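Local coordinates for synaptic vesicle glycoprotein 2C (Homo sapiens, PDB 5JLV) that is a synaptic vesicle membrane glycoprotein whose glycosylated luminal domain, a beta-helix, serves as a neuronal protein receptor for botulinum neurotoxin A, at residues 105-108 with 109-112. Numbering follows the deposited sequence.
Sequences SEFK and NCSF. With NAG (2-acetamido-2-deoxy-beta-D-glucopyranose), chain E.
Phe107 and Phe112 meet inside a corner of the right-handed quadrilateral beta-helix, the pentapeptide-repeat-like fold of this luminal domain. The chain turns at Asn109, which has a positive backbone phi, and the short strands 106-108 and 110-112 run at 98° to each other. Phe107 can be followed outward from its backbone. Phe107 CB lies 4.2 Å from Cys110 SG. With chi1 at -61°, CG stands anti to the carbonyl carbon, and the ring extends into the helix interior, where Phe107 CD1 touches both Cys110 SG, at 4.0 Å, and Phe112 CZ. Farther out, Phe107 CE1 makes the closest ring contact, 3.7 Å to Phe112 CZ, while the tip atom Phe107 CZ is 4.2 Å from that same Phe112 CZ. The pair is an offset edge-to-face stack: the planes of the Phe107 and Phe112 rings stand at 68°, and Phe112 presents its edge. Flat, apolar phenylalanine suits such an inward position because the rings stack on those of the preceding coil, Phe107 on Phe87 and Phe112 on Phe92. Cysteine suits the inner side of the bend, its small, polarisable sulfur sitting at the edge of the Phe107 ring, near the ring plane.

The outer side of the corner is built differently. Asn109, Cys110 and Ser111 form an N-glycosylation sequon, and the Asn109 amide carries the sugar. Its OD1 accepts a hydrogen bond from an aromatic side chain of the chain of another protein, and the backbone of 110-112 pairs antiparallel with a strand of that chain, extending the sheet across the interface. Lys108 suits the outer face of the turn, since its aliphatic stem can lie beside the sugar's acetamido methyl while its ammonium leads away; Lys108 CB is 3.5 Å from NAG C8. The glycosidic link itself is the 1.5 Å covalent bond from Asn109 ND2 to NAG C1.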
loop_
_atom_site.group_PDB
_atom_site.type_symbol
_atom_site.label_atom_id
_atom_site.label_comp_id
_atom_site.label_asym_id
_atom_site.label_seq_id
_atom_site.Cartn_x
_atom_site.Cartn_y
_atom_site.Cartn_z
ATOM N N SER C 105 7.637 17.675 21.316
ATOM C CA SER C 105 6.787 16.507 21.399
ATOM C C SER C 105 6.956 15.580 20.207
ATOM O O SER C 105 7.447 15.975 19.164
ATOM C CB SER C 105 5.319 16.906 21.574
ATOM O OG SER C 105 5.091 17.288 22.914
ATOM N N GLU C 106 6.529 14.343 20.386
ATOM C CA GLU C 106 6.802 13.290 19.458
ATOM C C GLU C 106 5.475 12.614 19.075
ATOM O O GLU C 106 4.638 12.327 19.954
ATOM C CB GLU C 106 7.755 12.305 20.138
ATOM C CG GLU C 106 7.928 10.988 19.425
ATOM C CD GLU C 106 9.015 11.030 18.378
ATOM O OE1 GLU C 106 9.974 11.822 18.527
ATOM O OE2 GLU C 106 8.915 10.248 17.413
ATOM N N PHE C 107 5.277 12.385 17.777
ATOM C CA PHE C 107 4.081 11.695 17.281
ATOM C C PHE C 107 4.477 10.412 16.565
ATOM O O PHE C 107 5.383 10.425 15.742
ATOM C CB PHE C 107 3.287 12.592 16.314
ATOM C CG PHE C 107 2.799 13.864 16.930
ATOM C CD1 PHE C 107 1.532 13.928 17.525
ATOM C CD2 PHE C 107 3.593 15.015 16.908
ATOM C CE1 PHE C 107 1.077 15.109 18.100
ATOM C CE2 PHE C 107 3.140 16.200 17.486
ATOM C CZ PHE C 107 1.885 16.246 18.087
ATOM N N LYS C 108 3.781 9.318 16.879
ATOM C CA LYS C 108 4.039 7.990 16.297
ATOM C C LYS C 108 2.710 7.413 15.802
ATOM O O LYS C 108 1.836 7.092 16.611
ATOM C CB LYS C 108 4.631 7.032 17.344
ATOM C CG LYS C 108 5.706 7.620 18.237
ATOM C CD LYS C 108 7.083 7.157 17.828
ATOM C CE LYS C 108 8.136 7.574 18.843
ATOM N NZ LYS C 108 8.413 6.549 19.888
ATOM N N ASN C 109 2.555 7.309 14.480
ATOM C CA ASN C 109 1.325 6.774 13.872
ATOM C C ASN C 109 0.077 7.537 14.309
ATOM O O ASN C 109 -0.935 6.927 14.671
ATOM C CB ASN C 109 1.105 5.293 14.223
ATOM C CG ASN C 109 2.270 4.398 13.859
ATOM O OD1 ASN C 109 3.053 4.665 12.941
ATOM N ND2 ASN C 109 2.368 3.289 14.587
ATOM N N CYS C 110 0.148 8.860 14.269
ATOM C CA CYS C 110 -0.956 9.663 14.707
ATOM C C CYS C 110 -1.723 10.217 13.519
ATOM O O CYS C 110 -1.138 10.544 12.466
ATOM C CB CYS C 110 -0.481 10.786 15.635
ATOM S SG CYS C 110 0.045 10.177 17.255
ATOM N N SER C 111 -3.031 10.328 13.694
ATOM C CA SER C 111 -3.908 10.847 12.650
ATOM C C SER C 111 -4.442 12.235 13.010
ATOM O O SER C 111 -4.851 12.483 14.163
ATOM C CB SER C 111 -5.070 9.881 12.409
ATOM O OG SER C 111 -4.604 8.593 12.042
ATOM N N PHE C 112 -4.446 13.122 12.020
ATOM C CA PHE C 112 -4.971 14.477 12.170
ATOM C C PHE C 112 -6.069 14.746 11.148
ATOM O O PHE C 112 -5.794 14.780 9.945
ATOM C CB PHE C 112 -3.852 15.505 11.983
ATOM C CG PHE C 112 -2.945 15.624 13.164
ATOM C CD1 PHE C 112 -1.863 14.768 13.314
ATOM C CD2 PHE C 112 -3.176 16.585 14.129
ATOM C CE1 PHE C 112 -1.027 14.874 14.416
ATOM C CE2 PHE C 112 -2.348 16.699 15.229
ATOM C CZ PHE C 112 -1.264 15.842 15.367
HETATM C C1 NAG E . 3.353 2.235 14.393
HETATM C C2 NAG E . 3.822 1.641 15.715
HETATM C C3 NAG E . 4.702 0.419 15.483
HETATM C C4 NAG E . 4.044 -0.551 14.509
HETATM C C5 NAG E . 3.561 0.174 13.258
HETATM C C6 NAG E . 2.836 -0.781 12.318
HETATM C C7 NAG E . 4.329 2.818 17.776
HETATM C C8 NAG E . 5.270 3.756 18.471
HETATM N N2 NAG E . 4.549 2.638 16.476
HETATM O O3 NAG E . 4.937 -0.244 16.731
HETATM O O4 NAG E . 4.982 -1.567 14.139
HETATM O O5 NAG E . 2.682 1.232 13.632
HETATM O O6 NAG E . 1.900 -1.567 13.066
HETATM O O7 NAG E . 3.421 2.255 18.364
#